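Local coordinates for response regulator aspartate phosphatase I (Bacillus subtilis subsp. subtilis, PDB 4I1A), which dephosphorylates the sporulation phosphotransferase Spo0F and activates transfer of the mobile element ICEBs1 by inactivating its repressor ImmR, at residues Ala180-Leu194 with Ala203-Ser217. Residues are numbered along the deposited sequence; the frame is centred on the assembly and turned at random.
Sequences AVQTVRCQFIVAGNL and ALEQFLKSLEISKES
Segments of helices 180-196 and 200-215 form an antiparallel helical hairpin, most of it in the predicted third tetratricopeptide repeat, and A191 of the first helix packs directly on F207 of the second. The segments run at 163° to each other, their axes 8.5 Å apart at closest approach. Small residues are consistent with this closeness: A191 CA and A203 CA are 4.4 Å apart. A191 CB lies over one face of the F207 ring, a CH-pi contact 3.6 Å from the ring centroid. The same ring turns its edge to the face of F188 in an offset edge-to-face pair, centroids 5.6 Å apart and planes at 63°. With CG beside the backbone N of F207, chi1 -73° brings the ring in so that one face takes the A191 methyl while an edge points at F188. A leucine at F207 would probably forfeit the edge-to-face pair and leave the A191 methyl without an aromatic face to rest on. Alongside the rings and toward A180, Q187, Q206 and I213 interlock as knobs into holes. The extended Q187 chain enters among Q206, K209, S210 and I213, bringing its OE1 2.9 Å from S210 OG; the serine proton may instead serve Q206 O, so its choice is unsettled. Q206, bent at chi2, lays its CG against V190 CG1. I213 splits its branches, CD1 meeting T183 CG2 at 3.6 Å while CG2 reaches V184 CG2 and A180 CB. Outside the hairpin, helix 139-155 and helix 159-173 touch the first helix, and helix 220-236 meets F188 and F207, continuing the stack of repeats. The chemistry thus implies a mixed seam: alanine, isoleucine and phenylalanine packing is threaded by the aliphatic parts of glutamines, and the buried S210 hydroxyl has two candidate acceptors, its proton not assigned.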
loop_
_atom_site.group_PDB
_atom_site.type_symbol
_atom_site.label_atom_id
_atom_site.label_comp_id
_atom_site.label_asym_id
_atom_site.label_seq_id
_atom_site.Cartn_x
_atom_site.Cartn_y
_atom_site.Cartn_z
ATOM N N ALA A 180 -14.789 15.338 4.455
ATOM C CA ALA A 180 -14.111 14.843 3.253
ATOM C C ALA A 180 -12.890 13.955 3.551
ATOM O O ALA A 180 -12.780 12.850 3.025
ATOM C CB ALA A 180 -13.715 16.013 2.344
ATOM N N VAL A 181 -11.993 14.444 4.404
ATOM C CA VAL A 181 -10.803 13.705 4.815
ATOM C C VAL A 181 -11.131 12.305 5.334
ATOM O O VAL A 181 -10.513 11.316 4.920
ATOM C CB VAL A 181 -10.008 14.477 5.894
ATOM C CG1 VAL A 181 -8.868 13.624 6.441
ATOM C CG2 VAL A 181 -9.473 15.783 5.324
ATOM N N GLN A 182 -12.102 12.219 6.241
ATOM C CA GLN A 182 -12.492 10.929 6.805
ATOM C C GLN A 182 -13.086 10.027 5.728
ATOM O O GLN A 182 -12.849 8.815 5.710
ATOM C CB GLN A 182 -13.480 11.105 7.966
ATOM C CG GLN A 182 -12.873 11.714 9.222
ATOM C CD GLN A 182 -12.752 13.226 9.138
ATOM O OE1 GLN A 182 -13.320 13.861 8.246
ATOM N NE2 GLN A 182 -12.011 13.810 10.071
ATOM N N THR A 183 -13.850 10.637 4.827
ATOM C CA THR A 183 -14.452 9.923 3.705
ATOM C C THR A 183 -13.394 9.303 2.803
ATOM O O THR A 183 -13.451 8.106 2.503
ATOM C CB THR A 183 -15.360 10.848 2.880
ATOM O OG1 THR A 183 -16.545 11.123 3.630
ATOM C CG2 THR A 183 -15.746 10.192 1.567
ATOM N N VAL A 184 -12.424 10.116 2.391
ATOM C CA VAL A 184 -11.320 9.640 1.562
ATOM C C VAL A 184 -10.563 8.496 2.232
ATOM O O VAL A 184 -10.278 7.476 1.601
ATOM C CB VAL A 184 -10.330 10.770 1.236
ATOM C CG1 VAL A 184 -9.065 10.201 0.599
ATOM C CG2 VAL A 184 -10.975 11.794 0.325
ATOM N N ARG A 185 -10.250 8.665 3.514
ATOM C CA ARG A 185 -9.510 7.647 4.253
ATOM C C ARG A 185 -10.270 6.325 4.350
ATOM O O ARG A 185 -9.670 5.254 4.178
ATOM C CB ARG A 185 -9.122 8.155 5.642
ATOM C CG ARG A 185 -8.108 9.290 5.616
ATOM C CD ARG A 185 -7.761 9.738 7.025
ATOM N NE ARG A 185 -6.804 10.840 7.026
ATOM C CZ ARG A 185 -6.540 11.600 8.084
ATOM N NH1 ARG A 185 -7.170 11.383 9.230
ATOM N NH2 ARG A 185 -5.650 12.583 7.991
ATOM N N CYS A 186 -11.582 6.402 4.608
ATOM C CA CYS A 186 -12.442 5.210 4.626
ATOM C C CYS A 186 -12.371 4.477 3.299
ATOM O O CYS A 186 -12.191 3.255 3.262
ATOM C CB CYS A 186 -13.898 5.577 4.920
ATOM S SG CYS A 186 -14.221 5.956 6.644
ATOM N N GLN A 187 -12.491 5.239 2.214
ATOM C CA GLN A 187 -12.325 4.701 0.869
ATOM C C GLN A 187 -10.944 4.065 0.639
ATOM O O GLN A 187 -10.846 3.062 -0.062
ATOM C CB GLN A 187 -12.596 5.783 -0.183
ATOM C CG GLN A 187 -14.015 6.325 -0.184
ATOM C CD GLN A 187 -14.181 7.504 -1.137
ATOM O OE1 GLN A 187 -13.234 8.256 -1.383
ATOM N NE2 GLN A 187 -15.379 7.659 -1.689
ATOM N N PHE A 188 -9.885 4.634 1.221
ATOM C CA PHE A 188 -8.555 4.024 1.103
ATOM C C PHE A 188 -8.556 2.656 1.753
ATOM O O PHE A 188 -7.947 1.726 1.240
ATOM C CB PHE A 188 -7.437 4.881 1.742
ATOM C CG PHE A 188 -6.991 6.061 0.905
ATOM C CD1 PHE A 188 -7.664 6.417 -0.257
ATOM C CD2 PHE A 188 -5.902 6.827 1.296
ATOM C CE1 PHE A 188 -7.260 7.524 -1.024
ATOM C CE2 PHE A 188 -5.487 7.935 0.539
ATOM C CZ PHE A 188 -6.168 8.284 -0.627
ATOM N N ILE A 189 -9.218 2.537 2.900
ATOM C CA ILE A 189 -9.277 1.250 3.590
ATOM C C ILE A 189 -10.011 0.231 2.716
ATOM O O ILE A 189 -9.539 -0.894 2.537
ATOM C CB ILE A 189 -9.973 1.353 4.967
ATOM C CG1 ILE A 189 -9.308 2.422 5.832
ATOM C CG2 ILE A 189 -9.943 0.012 5.691
ATOM C CD1 ILE A 189 -7.909 2.067 6.253
ATOM N N VAL A 190 -11.164 0.631 2.180
ATOM C CA VAL A 190 -11.942 -0.245 1.317
ATOM C C VAL A 190 -11.069 -0.732 0.171
ATOM O O VAL A 190 -10.923 -1.939 -0.047
ATOM C CB VAL A 190 -13.207 0.456 0.765
ATOM C CG1 VAL A 190 -13.851 -0.395 -0.324
ATOM C CG2 VAL A 190 -14.210 0.722 1.897
ATOM N N ALA A 191 -10.463 0.223 -0.526
ATOM C CA ALA A 191 -9.595 -0.054 -1.673
ATOM C C ALA A 191 -8.335 -0.853 -1.320
ATOM O O ALA A 191 -7.914 -1.707 -2.096
ATOM C CB ALA A 191 -9.216 1.226 -2.347
ATOM N N GLY A 192 -7.730 -0.570 -0.163
ATOM C CA GLY A 192 -6.608 -1.360 0.334
ATOM C C GLY A 192 -7.013 -2.815 0.558
ATOM O O GLY A 192 -6.275 -3.742 0.220
ATOM N N ASN A 193 -8.193 -3.018 1.136
ATOM C CA ASN A 193 -8.720 -4.364 1.326
ATOM C C ASN A 193 -8.970 -5.065 -0.007
ATOM O O ASN A 193 -8.650 -6.241 -0.170
ATOM C CB ASN A 193 -10.003 -4.313 2.139
ATOM C CG ASN A 193 -9.747 -4.152 3.625
ATOM O OD1 ASN A 193 -9.075 -4.979 4.236
ATOM N ND2 ASN A 193 -10.291 -3.088 4.218
ATOM N N LEU A 194 -9.536 -4.327 -0.959
ATOM C CA LEU A 194 -9.751 -4.835 -2.309
ATOM C C LEU A 194 -8.431 -5.215 -2.988
ATOM O O LEU A 194 -8.365 -6.221 -3.699
ATOM C CB LEU A 194 -10.538 -3.815 -3.151
ATOM C CG LEU A 194 -11.995 -3.646 -2.713
ATOM C CD1 LEU A 194 -12.667 -2.450 -3.353
ATOM C CD2 LEU A 194 -12.789 -4.929 -2.997
ATOM N N ALA A 203 -10.802 -1.678 -6.736
ATOM C CA ALA A 203 -9.971 -0.764 -5.962
ATOM C C ALA A 203 -9.689 0.529 -6.741
ATOM O O ALA A 203 -9.671 1.618 -6.167
ATOM C CB ALA A 203 -8.680 -1.443 -5.552
ATOM N N LEU A 204 -9.486 0.410 -8.048
ATOM C CA LEU A 204 -9.348 1.590 -8.892
ATOM C C LEU A 204 -10.607 2.474 -8.859
ATOM O O LEU A 204 -10.511 3.705 -8.830
ATOM C CB LEU A 204 -9.007 1.191 -10.334
ATOM C CG LEU A 204 -8.927 2.369 -11.312
ATOM C CD1 LEU A 204 -7.692 3.235 -11.036
ATOM C CD2 LEU A 204 -8.969 1.902 -12.759
ATOM N N GLU A 205 -11.786 1.852 -8.864
ATOM C CA GLU A 205 -13.029 2.621 -8.793
ATOM C C GLU A 205 -13.072 3.412 -7.495
ATOM O O GLU A 205 -13.455 4.580 -7.491
ATOM C CB GLU A 205 -14.266 1.725 -8.908
ATOM C CG GLU A 205 -14.445 1.021 -10.247
ATOM C CD GLU A 205 -15.347 -0.211 -10.140
ATOM O OE1 GLU A 205 -16.180 -0.268 -9.203
ATOM O OE2 GLU A 205 -15.213 -1.129 -10.981
ATOM N N GLN A 206 -12.680 2.774 -6.393
ATOM C CA GLN A 206 -12.635 3.463 -5.106
ATOM C C GLN A 206 -11.688 4.659 -5.139
ATOM O O GLN A 206 -12.076 5.775 -4.790
ATOM C CB GLN A 206 -12.214 2.514 -3.990
ATOM C CG GLN A 206 -13.315 1.576 -3.532
ATOM C CD GLN A 206 -14.575 2.310 -3.112
ATOM O OE1 GLN A 206 -14.529 3.265 -2.335
ATOM N NE2 GLN A 206 -15.710 1.869 -3.637
ATOM N N PHE A 207 -10.448 4.415 -5.559
ATOM C CA PHE A 207 -9.428 5.458 -5.607
ATOM C C PHE A 207 -9.828 6.589 -6.551
ATOM O O PHE A 207 -9.499 7.747 -6.297
ATOM C CB PHE A 207 -8.060 4.881 -6.010
ATOM C CG PHE A 207 -7.385 4.068 -4.923
ATOM C CD1 PHE A 207 -7.221 4.584 -3.643
ATOM C CD2 PHE A 207 -6.907 2.791 -5.187
ATOM C CE1 PHE A 207 -6.595 3.840 -2.650
ATOM C CE2 PHE A 207 -6.283 2.038 -4.193
ATOM C CZ PHE A 207 -6.125 2.565 -2.926
ATOM N N LEU A 208 -10.534 6.265 -7.634
ATOM C CA LEU A 208 -11.019 7.309 -8.550
ATOM C C LEU A 208 -12.016 8.231 -7.857
ATOM O O LEU A 208 -12.026 9.439 -8.096
ATOM C CB LEU A 208 -11.629 6.720 -9.826
ATOM C CG LEU A 208 -10.593 6.174 -10.823
ATOM C CD1 LEU A 208 -11.269 5.382 -11.935
ATOM C CD2 LEU A 208 -9.738 7.295 -11.411
ATOM N N LYS A 209 -12.846 7.665 -6.990
ATOM C CA LYS A 209 -13.775 8.477 -6.221
ATOM C C LYS A 209 -12.988 9.350 -5.261
ATOM O O LYS A 209 -13.289 10.523 -5.086
ATOM C CB LYS A 209 -14.787 7.611 -5.463
ATOM C CG LYS A 209 -15.858 6.998 -6.353
ATOM C CD LYS A 209 -17.081 6.553 -5.545
ATOM C CE LYS A 209 -16.756 5.400 -4.604
ATOM N NZ LYS A 209 -17.811 5.204 -3.563
ATOM N N SER A 210 -11.961 8.775 -4.652
ATOM C CA SER A 210 -11.138 9.511 -3.704
ATOM C C SER A 210 -10.508 10.743 -4.342
ATOM O O SER A 210 -10.479 11.814 -3.736
ATOM C CB SER A 210 -10.067 8.589 -3.123
ATOM O OG SER A 210 -10.679 7.490 -2.464
ATOM N N LEU A 211 -10.028 10.584 -5.573
ATOM C CA LEU A 211 -9.414 11.672 -6.329
ATOM C C LEU A 211 -10.390 12.814 -6.566
ATOM O O LEU A 211 -10.023 13.982 -6.458
ATOM C CB LEU A 211 -8.885 11.163 -7.675
ATOM C CG LEU A 211 -8.201 12.219 -8.551
ATOM C CD1 LEU A 211 -7.045 12.859 -7.795
ATOM C CD2 LEU A 211 -7.717 11.629 -9.872
ATOM N N GLU A 212 -11.633 12.472 -6.891
ATOM C CA GLU A 212 -12.648 13.480 -7.142
ATOM C C GLU A 212 -12.887 14.309 -5.882
ATOM O O GLU A 212 -12.883 15.535 -5.931
ATOM C CB GLU A 212 -13.951 12.837 -7.622
ATOM C CG GLU A 212 -13.856 12.113 -8.966
ATOM C CD GLU A 212 -15.169 11.440 -9.371
ATOM O OE1 GLU A 212 -16.222 12.124 -9.386
ATOM O OE2 GLU A 212 -15.149 10.223 -9.669
ATOM N N ILE A 213 -13.070 13.631 -4.752
ATOM C CA ILE A 213 -13.338 14.303 -3.481
ATOM C C ILE A 213 -12.129 15.112 -3.020
ATOM O O ILE A 213 -12.271 16.225 -2.515
ATOM C CB ILE A 213 -13.753 13.296 -2.385
ATOM C CG1 ILE A 213 -15.141 12.718 -2.688
ATOM C CG2 ILE A 213 -13.745 13.952 -1.006
ATOM C CD1 ILE A 213 -15.527 11.543 -1.799
ATOM N N SER A 214 -10.936 14.561 -3.216
ATOM C CA SER A 214 -9.713 15.266 -2.848
ATOM C C SER A 214 -9.546 16.534 -3.675
ATOM O O SER A 214 -8.919 17.499 -3.232
ATOM C CB SER A 214 -8.496 14.360 -3.031
ATOM O OG SER A 214 -8.604 13.203 -2.220
ATOM N N LYS A 215 -10.112 16.517 -4.879
ATOM C CA LYS A 215 -10.016 17.644 -5.797
ATOM C C LYS A 215 -10.989 18.747 -5.418
ATOM O O LYS A 215 -10.590 19.903 -5.270
ATOM C CB LYS A 215 -10.292 17.200 -7.237
ATOM C CG LYS A 215 -9.099 16.611 -7.958
ATOM C CD LYS A 215 -9.440 16.311 -9.404
ATOM C CE LYS A 215 -8.264 15.682 -10.128
ATOM N NZ LYS A 215 -8.568 15.426 -11.566
ATOM N N GLU A 216 -12.260 18.384 -5.256
ATOM C CA GLU A 216 -13.314 19.355 -4.985
ATOM C C GLU A 216 -13.234 19.920 -3.569
ATOM O O GLU A 216 -14.070 20.733 -3.169
ATOM C CB GLU A 216 -14.704 18.750 -5.240
ATOM C CG GLU A 216 -15.599 19.633 -6.123
ATOM C CD GLU A 216 -16.973 19.907 -5.515
ATOM O OE1 GLU A 216 -17.369 19.192 -4.566
ATOM O OE2 GLU A 216 -17.655 20.841 -5.992
ATOM N N SER A 217 -12.227 19.489 -2.817
ATOM C CA SER A 217 -12.035 19.955 -1.449
ATOM C C SER A 217 -10.611 20.467 -1.256
ATOM O O SER A 217 -10.217 20.848 -0.154
ATOM C CB SER A 217 -12.343 18.836 -0.454
ATOM O OG SER A 217 -12.310 19.315 0.877
#